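Local coordinates for GH62 hydrolase (Scytalidium thermophilum, PDB 4PVA), which probably releases arabinofuranosyl side groups from arabinoxylan, as an alpha-L-arabinofuranosidase of glycoside hydrolase family 62, at residues W165-D170 / Q305-D310; C225-K230 / H295-R300; F108-L113 / T195-F200; W221-I226 / L241-G246. All blocks are in the same frame, centred on the assembly; numbering follows the deposited sequence.

Three of the contacts join neighbouring blades of the five-bladed beta-propeller characteristic of this family; interaction 4 pairs two strands within one. Interactions 2 and 4 lie nearest the middle of the chain and share Cys225 and Ile226; Glu243 OE1 of interaction 4 accepts from His295 N of interaction 2 at 2.8 Å. In interaction 1, Leu309 N bonds to Arg228 O at 2.8 Å and extends the sheet used by interactions 2 and 4. Gln305 then reaches interaction 3, its OE1 lying 3.0 Å from Glu109 N. Two phosphates, probably from the crystallisation liquor, are shared: Asp170 and Arg228 meet one (interactions 1 and 2), His295 and Glu222 the other (interactions 2 and 4).

Interaction 1: W165-D170 / Q305-D310; sequences WVVCDD and QTLTLD
Leu307 pushes its two methyl branches against the strand that carries Trp165 and Val166. CD1 meets the six-membered-ring atom CZ2 of Trp165 at 3.7 Å, the two side chains lying at a slant, while CD2 comes to 3.4 Å from Val166 O. With chi1 at -84°, CG lies opposite the carbonyl carbon, which turns both methyls toward Trp165 and Val166. Behind them, Val167 CG2 rests 3.9 Å from Leu307 CB. In the five-bladed propeller of this family, segment 165-170 ends the first strand of one blade, and segment 305-310 leads into the short strand 308-309, which adds itself alongside strand 222-229 of the next; Trp165 NE1 is likewise bonded to Ile226 O there. Farther along, Cys168 N donates to Gln305 O at 3.0 Å (N-H...O 145°). Cys168 SG lies against the aliphatic part of Gln305, 3.8 Å from CG, and the amide beyond gives its OE1 to Glu109 N. Cys168 O takes a CA-H...O contact from Thr306 CA at 3.3 Å, and water 1, 2.7 Å from Cys168 O, donates to it and to Thr306 O. Past the end of the strand, Thr306 CG2 touches Asp170 CB at 4.0 Å.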
# COMPACT_ATOMS: atom_id res chain seq x y z
N TRP A 165 0.86 -4.36 5.83
CA TRP A 165 1.70 -3.16 5.87
C TRP A 165 2.62 -3.19 7.07
O TRP A 165 2.14 -3.27 8.21
CB TRP A 165 0.81 -1.90 5.97
CG TRP A 165 1.58 -0.63 5.96
CD1 TRP A 165 2.14 0.02 7.02
CD2 TRP A 165 1.88 0.14 4.81
NE1 TRP A 165 2.79 1.15 6.59
CE2 TRP A 165 2.65 1.23 5.23
CE3 TRP A 165 1.59 0.00 3.46
CZ2 TRP A 165 3.09 2.20 4.36
CZ3 TRP A 165 2.07 0.97 2.59
CH2 TRP A 165 2.80 2.04 3.04
N VAL A 166 3.93 -3.10 6.85
CA VAL A 166 4.89 -2.98 7.94
C VAL A 166 5.37 -1.54 8.09
O VAL A 166 5.65 -0.85 7.10
CB VAL A 166 6.12 -3.90 7.70
CG1 VAL A 166 7.28 -3.62 8.64
CG2 VAL A 166 5.68 -5.34 7.77
N VAL A 167 5.51 -1.10 9.33
CA VAL A 167 6.18 0.14 9.66
C VAL A 167 6.88 -0.01 10.99
O VAL A 167 6.32 -0.55 11.93
CB VAL A 167 5.21 1.35 9.61
CG1 VAL A 167 4.02 1.13 10.53
CG2 VAL A 167 5.93 2.65 9.96
N CYS A 168 8.11 0.48 11.05
CA CYS A 168 8.95 0.37 12.24
C CYS A 168 9.23 1.73 12.82
O CYS A 168 9.42 2.68 12.08
CB CYS A 168 10.27 -0.34 11.91
SG CYS A 168 10.07 -1.89 10.99
N ASP A 169 9.22 1.83 14.15
CA ASP A 169 9.60 3.11 14.80
C ASP A 169 11.12 3.28 14.75
O ASP A 169 11.84 2.40 14.28
CB ASP A 169 9.00 3.25 16.22
CG ASP A 169 9.62 2.29 17.26
OD1 ASP A 169 10.88 2.21 17.28
OD2 ASP A 169 8.89 1.69 18.08
N ASP A 170 11.59 4.47 15.10
CA ASP A 170 13.02 4.76 14.96
C ASP A 170 13.70 4.84 16.33
O ASP A 170 14.73 5.54 16.47
CB ASP A 170 13.29 5.98 14.07
CG ASP A 170 12.99 7.26 14.75
OD1 ASP A 170 12.38 7.22 15.83
OD2 ASP A 170 13.37 8.35 14.22
N GLN A 305 12.82 1.09 6.63
CA GLN A 305 11.71 0.45 7.30
C GLN A 305 10.90 1.36 8.18
O GLN A 305 9.94 0.90 8.76
CB GLN A 305 12.25 -0.76 8.11
CG GLN A 305 13.08 -0.38 9.33
CD GLN A 305 14.53 -0.03 9.05
OE1 GLN A 305 15.05 -0.19 7.97
NE2 GLN A 305 15.17 0.46 10.08
N THR A 306 11.33 2.61 8.31
CA THR A 306 10.55 3.57 9.07
C THR A 306 9.41 4.21 8.26
O THR A 306 8.59 4.94 8.82
CB THR A 306 11.44 4.69 9.71
OG1 THR A 306 12.03 5.48 8.68
CG2 THR A 306 12.53 4.08 10.60
N LEU A 307 9.39 4.00 6.94
CA LEU A 307 8.28 4.49 6.09
C LEU A 307 8.08 5.99 6.30
O LEU A 307 6.97 6.50 6.47
CB LEU A 307 7.01 3.69 6.33
CG LEU A 307 6.88 2.36 5.58
CD1 LEU A 307 6.81 2.56 4.09
CD2 LEU A 307 8.00 1.36 5.92
N THR A 308 9.20 6.71 6.24
CA THR A 308 9.23 8.14 6.45
C THR A 308 9.00 8.95 5.17
O THR A 308 9.58 8.66 4.15
CB THR A 308 10.55 8.56 7.12
OG1 THR A 308 10.72 7.83 8.33
CG2 THR A 308 10.57 10.05 7.43
N LEU A 309 8.13 9.96 5.28
CA LEU A 309 7.87 10.93 4.22
C LEU A 309 8.44 12.29 4.60
O LEU A 309 8.27 12.75 5.72
CB LEU A 309 6.36 11.08 3.99
CG LEU A 309 5.58 9.79 3.73
CD1 LEU A 309 4.15 10.13 3.41
CD2 LEU A 309 6.19 8.98 2.62
N ASP A 310 9.06 12.94 3.63
CA ASP A 310 9.58 14.30 3.78
C ASP A 310 8.56 15.27 3.21
O ASP A 310 8.46 15.42 2.01
CB ASP A 310 10.91 14.44 3.04
CG ASP A 310 11.51 15.81 3.17
OD1 ASP A 310 10.86 16.75 3.64
OD2 ASP A 310 12.71 15.89 2.80
O HOH W 1 8.56 5.23 11.57
O HOH W 2 14.00 1.48 12.67

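Interaction 2: C225-K230 / H295-R300; sequences CIYRIK and HGEVIR. With PO4 (phosphate ion), chain E; PO4 (phosphate ion), chain F.
Two inner strands of neighbouring propeller blades face each other near the central axis, and the hydroxyl of Tyr227 joins them through Val298. The strands run almost parallel, at 8°, with 8.9 Å between their axes; this is too far for backbone pairing, and side chains of 225-230 reach across to the backbone of 295-300. Tyr227 OH accepts from Val298 N at 3.0 Å, with an N-H...O angle of 157°, and gives its own proton to water 3 at 2.6 Å. The water also accepts from Arg300 NE, and it donates to Glu297 OE1 and Val298 O. With the bond from Val298 N, it fixes the position of the hydroxyl. Val298 CG2 packs obliquely against the ring, 3.7 Å from Tyr227 CZ, and Arg300 CD lies at the ring edge, 4.1 Å from CE1. Arg300 folds back at chi3 (-78°), bringing NH2 to Glu297 OE1 at 3.0 Å in a salt bridge that lies in the guanidinium plane; Thr49 OG1 also bonds to Glu297 OE1, and Val105 O to Arg300 NH2. At the start of segment 225-230, Cys225 SG sits 3.5 Å from Gly296 O. Away from the tyrosine, Arg228 grips one phosphate with NH1 and NH2, and His295 ND1 donates to O4 of another at 2.8 Å, both ions probably from the crystallisation liquor. Innermost strands of successive blades, side by side around a central axis, are a feature of the beta-propeller fold.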
# COMPACT_ATOMS: atom_id res chain seq x y z
N CYS A 225 -2.20 2.41 4.92
CA CYS A 225 -0.82 2.90 4.88
C CYS A 225 -0.56 3.62 6.18
O CYS A 225 -1.38 4.43 6.58
CB CYS A 225 -0.59 3.93 3.75
SG CYS A 225 -1.03 3.44 2.09
N ILE A 226 0.57 3.37 6.82
CA ILE A 226 1.01 4.12 7.99
C ILE A 226 2.39 4.66 7.71
O ILE A 226 3.34 3.90 7.47
CB ILE A 226 1.02 3.28 9.29
CG1 ILE A 226 -0.38 2.75 9.69
CG2 ILE A 226 1.59 4.11 10.41
CD1 ILE A 226 -0.98 1.67 8.84
N TYR A 227 2.51 5.98 7.75
CA TYR A 227 3.75 6.71 7.43
C TYR A 227 4.20 7.55 8.61
O TYR A 227 3.39 8.13 9.32
CB TYR A 227 3.54 7.64 6.26
CG TYR A 227 3.22 6.97 4.96
CD1 TYR A 227 4.19 6.25 4.28
CD2 TYR A 227 1.98 7.07 4.37
CE1 TYR A 227 3.91 5.65 3.07
CE2 TYR A 227 1.71 6.48 3.16
CZ TYR A 227 2.67 5.76 2.52
OH TYR A 227 2.39 5.17 1.30
N ARG A 228 5.52 7.66 8.77
CA ARG A 228 6.11 8.67 9.63
C ARG A 228 6.27 9.97 8.88
O ARG A 228 6.68 9.97 7.73
CB ARG A 228 7.49 8.20 10.06
CG ARG A 228 8.38 9.25 10.74
CD ARG A 228 7.83 9.64 12.08
NE ARG A 228 8.39 10.91 12.58
CZ ARG A 228 9.49 11.01 13.30
NH1 ARG A 228 10.25 9.97 13.54
NH2 ARG A 228 9.86 12.22 13.72
N ILE A 229 5.95 11.08 9.53
CA ILE A 229 6.18 12.39 8.95
C ILE A 229 7.50 12.91 9.50
O ILE A 229 7.67 13.11 10.70
CB ILE A 229 5.03 13.37 9.29
CG1 ILE A 229 3.68 12.82 8.81
CG2 ILE A 229 5.32 14.77 8.74
CD1 ILE A 229 3.58 12.34 7.38
N LYS A 230 8.46 13.06 8.61
CA LYS A 230 9.83 13.46 9.01
C LYS A 230 9.79 14.78 9.82
O LYS A 230 9.12 15.71 9.47
CB LYS A 230 10.67 13.64 7.76
CG LYS A 230 12.13 13.99 8.05
CD LYS A 230 12.94 14.08 6.77
CE LYS A 230 14.30 14.74 6.98
NZ LYS A 230 15.04 14.10 8.09
N HIS A 295 -6.25 1.98 -3.46
CA HIS A 295 -5.14 1.11 -3.16
C HIS A 295 -3.81 1.68 -3.57
O HIS A 295 -2.97 0.99 -4.15
CB HIS A 295 -5.33 -0.30 -3.77
CG HIS A 295 -4.76 -1.40 -2.93
ND1 HIS A 295 -5.23 -2.69 -2.98
CD2 HIS A 295 -3.76 -1.40 -2.03
CE1 HIS A 295 -4.54 -3.44 -2.12
NE2 HIS A 295 -3.65 -2.67 -1.52
N GLY A 296 -3.53 2.90 -3.16
CA GLY A 296 -2.34 3.61 -3.59
C GLY A 296 -1.25 3.64 -2.53
O GLY A 296 -1.43 3.25 -1.37
N GLU A 297 -0.09 4.13 -2.94
CA GLU A 297 1.04 4.32 -2.06
C GLU A 297 1.80 5.55 -2.45
O GLU A 297 1.97 5.87 -3.66
CB GLU A 297 2.01 3.13 -2.10
CG GLU A 297 1.83 2.12 -0.98
CD GLU A 297 3.01 1.17 -0.85
OE1 GLU A 297 4.17 1.67 -0.90
OE2 GLU A 297 2.81 -0.04 -0.64
N VAL A 298 2.36 6.23 -1.48
CA VAL A 298 3.30 7.33 -1.71
C VAL A 298 4.61 6.79 -2.28
O VAL A 298 5.17 5.79 -1.78
CB VAL A 298 3.58 8.07 -0.38
CG1 VAL A 298 4.63 9.16 -0.57
CG2 VAL A 298 2.30 8.64 0.19
N ILE A 299 5.13 7.44 -3.29
CA ILE A 299 6.45 7.10 -3.83
C ILE A 299 7.49 7.61 -2.86
O ILE A 299 7.61 8.81 -2.61
CB ILE A 299 6.68 7.71 -5.21
CG1 ILE A 299 5.58 7.30 -6.20
CG2 ILE A 299 8.04 7.27 -5.75
CD1 ILE A 299 5.72 7.94 -7.56
N ARG A 300 8.27 6.70 -2.29
CA ARG A 300 9.20 7.07 -1.23
C ARG A 300 10.65 7.24 -1.75
O ARG A 300 11.16 6.41 -2.48
CB ARG A 300 9.14 6.03 -0.12
CG ARG A 300 7.92 6.20 0.76
CD ARG A 300 7.72 5.00 1.67
NE ARG A 300 7.13 3.86 0.97
CZ ARG A 300 7.74 2.70 0.69
NH1 ARG A 300 8.97 2.42 1.15
NH2 ARG A 300 7.07 1.79 0.02
P PO4 E . 12.96 11.69 15.47
O1 PO4 E . 12.31 11.93 16.79
O2 PO4 E . 12.47 10.30 15.17
O3 PO4 E . 12.48 12.72 14.48
O4 PO4 E . 14.46 11.74 15.49
P PO4 F . -8.63 -4.00 -4.30
O1 PO4 F . -9.32 -2.63 -4.11
O2 PO4 F . -8.82 -4.81 -3.00
O3 PO4 F . -9.38 -4.72 -5.39
O4 PO4 F . -7.22 -3.79 -4.60
O HOH W 3 4.48 4.07 0.11

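Interaction 3: F108-L113 / T195-F200; sequences FEPHKL and TTLAQF
In the turn whose Phe108, Pro110 and His111 pack on Leu197 and Phe200, Glu109 O is gripped by two donors of one residue: Lys112 N and Lys112 NZ approach it from opposite faces of the carbonyl plane, NZ at 3.1 Å. Lys112 NZ also forms a salt bridge to Glu109 OE2 at 2.9 Å, and this folds the lysine back over the 3-10 turn. Across the contact, the rings of Phe108 and Phe200 form an offset stack, centroids 4.6 Å apart and planes at 25°. Phe200 CD2 lies over one face of Phe108, and Pro110 CD lies near the rim of the opposite face. Leu197 adds its CD1 methyl, 3.5 Å from Phe108 CZ. A first torsion near 180° in both phenylalanines (chi1 -168° for Phe108) places the rings alongside each other, pointing in opposing directions. His111 brings CE1 edge-on to Phe200 O at 3.1 Å, with its ND1 bonded to Tyr115 OH. The contact thus joins the hairpin between strands 101-108 and 113-119 to the loop following strand 189-196 of the next blade, with Gln305 alongside Phe108 and Cys179 of strand 178-184 touching Leu197 and Phe200.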
# COMPACT_ATOMS: atom_id res chain seq x y z
N PHE A 108 15.12 -2.86 4.62
CA PHE A 108 15.28 -3.13 6.02
C PHE A 108 16.78 -2.99 6.27
O PHE A 108 17.56 -3.95 6.13
CB PHE A 108 14.75 -4.53 6.44
CG PHE A 108 14.66 -4.68 7.92
CD1 PHE A 108 13.63 -4.13 8.63
CD2 PHE A 108 15.63 -5.41 8.62
CE1 PHE A 108 13.56 -4.23 10.00
CE2 PHE A 108 15.56 -5.51 9.99
CZ PHE A 108 14.53 -4.95 10.69
N GLU A 109 17.19 -1.80 6.69
CA GLU A 109 18.62 -1.43 6.72
C GLU A 109 19.44 -2.36 7.60
O GLU A 109 20.56 -2.74 7.20
CB GLU A 109 18.78 0.05 7.09
CG GLU A 109 20.23 0.55 7.11
CD GLU A 109 20.96 0.12 8.37
OE1 GLU A 109 20.33 -0.05 9.44
OE2 GLU A 109 22.19 -0.07 8.30
N PRO A 110 18.93 -2.76 8.78
CA PRO A 110 19.78 -3.67 9.59
C PRO A 110 20.13 -5.00 8.90
O PRO A 110 21.16 -5.62 9.29
CB PRO A 110 18.93 -3.90 10.85
CG PRO A 110 18.07 -2.69 10.95
CD PRO A 110 17.76 -2.29 9.53
N HIS A 111 19.37 -5.50 7.93
CA HIS A 111 19.70 -6.72 7.19
C HIS A 111 20.32 -6.49 5.82
O HIS A 111 20.62 -7.44 5.10
CB HIS A 111 18.49 -7.64 6.98
CG HIS A 111 17.87 -8.13 8.24
ND1 HIS A 111 16.63 -8.73 8.27
CD2 HIS A 111 18.28 -8.04 9.53
CE1 HIS A 111 16.32 -9.03 9.52
NE2 HIS A 111 17.30 -8.62 10.30
N LYS A 112 20.43 -5.23 5.42
CA LYS A 112 20.85 -4.89 4.07
C LYS A 112 20.05 -5.67 3.04
O LYS A 112 20.55 -6.12 2.02
CB LYS A 112 22.37 -5.13 3.94
CG LYS A 112 23.17 -4.41 5.02
CD LYS A 112 23.17 -2.93 4.84
CE LYS A 112 24.06 -2.22 5.86
NZ LYS A 112 23.59 -2.38 7.27
N LEU A 113 18.74 -5.76 3.28
CA LEU A 113 17.83 -6.46 2.37
C LEU A 113 16.59 -5.63 2.12
O LEU A 113 16.03 -5.07 3.06
CB LEU A 113 17.36 -7.78 2.96
CG LEU A 113 18.38 -8.91 3.04
CD1 LEU A 113 17.76 -10.08 3.78
CD2 LEU A 113 18.81 -9.35 1.66
N THR A 195 6.58 -6.79 16.66
CA THR A 195 7.78 -7.51 17.13
C THR A 195 8.88 -6.48 17.29
O THR A 195 8.73 -5.33 16.96
CB THR A 195 8.17 -8.63 16.16
OG1 THR A 195 9.15 -9.46 16.84
CG2 THR A 195 8.72 -8.12 14.87
N THR A 196 10.02 -6.85 17.86
CA THR A 196 11.11 -5.89 17.99
C THR A 196 11.92 -5.83 16.69
O THR A 196 11.95 -6.79 15.92
CB THR A 196 12.06 -6.24 19.14
OG1 THR A 196 12.69 -7.47 18.84
CG2 THR A 196 11.30 -6.30 20.45
N LEU A 197 12.63 -4.71 16.51
CA LEU A 197 13.49 -4.57 15.36
C LEU A 197 14.53 -5.71 15.31
O LEU A 197 14.81 -6.26 14.27
CB LEU A 197 14.17 -3.19 15.39
CG LEU A 197 14.89 -2.78 14.12
CD1 LEU A 197 13.93 -2.37 13.01
CD2 LEU A 197 15.81 -1.61 14.35
N ALA A 198 15.08 -6.04 16.48
CA ALA A 198 16.07 -7.13 16.62
C ALA A 198 15.53 -8.47 16.14
O ALA A 198 16.26 -9.26 15.53
CB ALA A 198 16.53 -7.23 18.05
N GLN A 199 14.25 -8.76 16.40
CA GLN A 199 13.64 -10.02 15.97
C GLN A 199 13.13 -10.08 14.53
O GLN A 199 13.08 -11.17 13.95
CB GLN A 199 12.49 -10.37 16.88
CG GLN A 199 12.92 -10.71 18.29
CD GLN A 199 11.86 -11.39 19.12
OE1 GLN A 199 10.97 -12.03 18.61
NE2 GLN A 199 12.00 -11.31 20.43
N PHE A 200 12.72 -8.92 13.99
CA PHE A 200 12.07 -8.84 12.68
C PHE A 200 12.82 -9.65 11.64
O PHE A 200 14.02 -9.48 11.55
CB PHE A 200 12.00 -7.38 12.25
CG PHE A 200 11.28 -7.18 10.96
CD1 PHE A 200 9.87 -6.98 10.98
CD2 PHE A 200 11.93 -7.26 9.74
CE1 PHE A 200 9.18 -6.85 9.78
CE2 PHE A 200 11.23 -7.12 8.56
CZ PHE A 200 9.86 -6.92 8.59

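Interaction 4: W221-I226 / L241-G246; sequences WEAACI and LVEAIG
Strands 222-226 and 241-245 run antiparallel, their axes 4.7 Å apart and 163° between their directions, with Glu222-Glu243 and Cys225-Leu241 as hydrogen-bonded pairs. Trp221 and Glu222 both face Glu243, a classic beta bulge: Trp221 N donates to Glu243 O, and Glu243 N returns a bond to Glu222 O at 2.9 Å. Between the two pairs the register slips by one residue, where Ala223 adopts a left-handed backbone conformation. Beyond the slip, Leu241 N bonds to Cys225 O at 2.8 Å, and Leu241 O takes both Cys225 N and a CA-H...O contact from Ala224 CA at 3.1 Å. At the bulged end, Ile245 CD1 sits over the five-membered ring of Trp221, 3.8 Å from its centroid and 14° off the normal, a CH-pi contact. The indole reaches that methyl with CG anti to the backbone N (chi1 -178°). Val242 CG1 presses on the backbone at Glu222 O, 3.5 Å away. Glu243 runs out fully extended, and its OE1 lies 3.5 Å from Ala223 CB. Both carboxylate oxygens are engaged farther on: OE2 with Ser294 OG and, in a salt bridge, Arg251 NH1, and OE1 with His295 N. These bonds fix the rotation of the carboxylate. The like-charged carboxylate of Glu222 is close by but not in contact, its OE2 4.9 Å from Glu243 OE1. The two strands form a beta hairpin in one blade; strand 251-258 pairs with the outer side of 238-245, while Glu222, Cys225 and Ile226 pack on strand 162-168 of the preceding blade.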
# COMPACT_ATOMS: atom_id res chain seq x y z
N TRP A 221 -12.24 0.02 5.00
CA TRP A 221 -12.34 -1.15 4.14
C TRP A 221 -11.03 -1.91 4.04
O TRP A 221 -10.98 -3.09 4.41
CB TRP A 221 -12.87 -0.71 2.77
CG TRP A 221 -13.08 -1.82 1.76
CD1 TRP A 221 -12.50 -1.90 0.51
CD2 TRP A 221 -13.87 -2.98 1.92
NE1 TRP A 221 -12.89 -3.05 -0.11
CE2 TRP A 221 -13.72 -3.74 0.73
CE3 TRP A 221 -14.68 -3.45 2.92
CZ2 TRP A 221 -14.40 -4.95 0.49
CZ3 TRP A 221 -15.37 -4.68 2.70
CH2 TRP A 221 -15.21 -5.40 1.50
N GLU A 222 -9.98 -1.28 3.53
CA GLU A 222 -8.71 -1.98 3.41
C GLU A 222 -7.65 -0.99 2.97
O GLU A 222 -7.80 0.23 3.08
CB GLU A 222 -8.77 -3.25 2.58
CG GLU A 222 -9.18 -2.83 1.20
CD GLU A 222 -9.26 -3.96 0.16
OE1 GLU A 222 -9.66 -5.11 0.34
OE2 GLU A 222 -8.93 -3.62 -0.96
N ALA A 223 -6.52 -1.51 2.57
CA ALA A 223 -5.45 -0.76 1.90
C ALA A 223 -4.85 0.29 2.82
O ALA A 223 -4.53 1.42 2.40
CB ALA A 223 -5.94 -0.18 0.58
N ALA A 224 -4.62 -0.06 4.07
CA ALA A 224 -4.01 0.86 5.00
C ALA A 224 -2.56 1.18 4.62
O ALA A 224 -1.80 0.35 4.12
CB ALA A 224 -4.05 0.31 6.40
N CYS A 225 -2.20 2.41 4.92
CA CYS A 225 -0.82 2.90 4.88
C CYS A 225 -0.56 3.62 6.18
O CYS A 225 -1.38 4.43 6.58
CB CYS A 225 -0.59 3.93 3.75
SG CYS A 225 -1.03 3.44 2.09
N ILE A 226 0.57 3.37 6.82
CA ILE A 226 1.01 4.12 7.99
C ILE A 226 2.39 4.66 7.71
O ILE A 226 3.34 3.90 7.47
CB ILE A 226 1.02 3.28 9.29
CG1 ILE A 226 -0.38 2.75 9.69
CG2 ILE A 226 1.59 4.11 10.41
CD1 ILE A 226 -0.98 1.67 8.84
N LEU A 241 -3.60 6.19 6.55
CA LEU A 241 -4.54 6.25 5.42
C LEU A 241 -5.28 4.93 5.35
O LEU A 241 -4.66 3.88 5.51
CB LEU A 241 -3.80 6.44 4.11
CG LEU A 241 -2.81 7.60 4.06
CD1 LEU A 241 -2.18 7.67 2.69
CD2 LEU A 241 -3.45 8.92 4.44
N VAL A 242 -6.59 4.96 5.13
CA VAL A 242 -7.38 3.74 4.92
C VAL A 242 -8.36 4.01 3.81
O VAL A 242 -8.98 5.07 3.76
CB VAL A 242 -8.13 3.25 6.20
CG1 VAL A 242 -8.92 1.97 5.92
CG2 VAL A 242 -7.18 3.04 7.37
N GLU A 243 -8.53 3.05 2.92
CA GLU A 243 -9.50 3.18 1.84
C GLU A 243 -10.91 2.94 2.33
O GLU A 243 -11.16 2.01 3.11
CB GLU A 243 -9.13 2.24 0.68
CG GLU A 243 -9.92 2.40 -0.58
CD GLU A 243 -9.38 1.57 -1.72
OE1 GLU A 243 -8.19 1.18 -1.66
OE2 GLU A 243 -10.17 1.40 -2.71
N ALA A 244 -11.81 3.76 1.83
CA ALA A 244 -13.22 3.65 2.04
C ALA A 244 -13.95 3.60 0.70
O ALA A 244 -13.46 4.05 -0.33
CB ALA A 244 -13.75 4.81 2.89
N ILE A 245 -15.16 3.02 0.74
CA ILE A 245 -16.03 2.97 -0.45
C ILE A 245 -17.22 3.85 -0.16
O ILE A 245 -17.92 3.64 0.83
CB ILE A 245 -16.48 1.56 -0.80
CG1 ILE A 245 -15.30 0.59 -0.81
CG2 ILE A 245 -17.21 1.56 -2.15
CD1 ILE A 245 -15.63 -0.82 -1.28
N GLY A 246 -17.42 4.86 -0.98
CA GLY A 246 -18.47 5.79 -0.73
C GLY A 246 -19.64 5.53 -1.60
O GLY A 246 -19.97 4.35 -1.89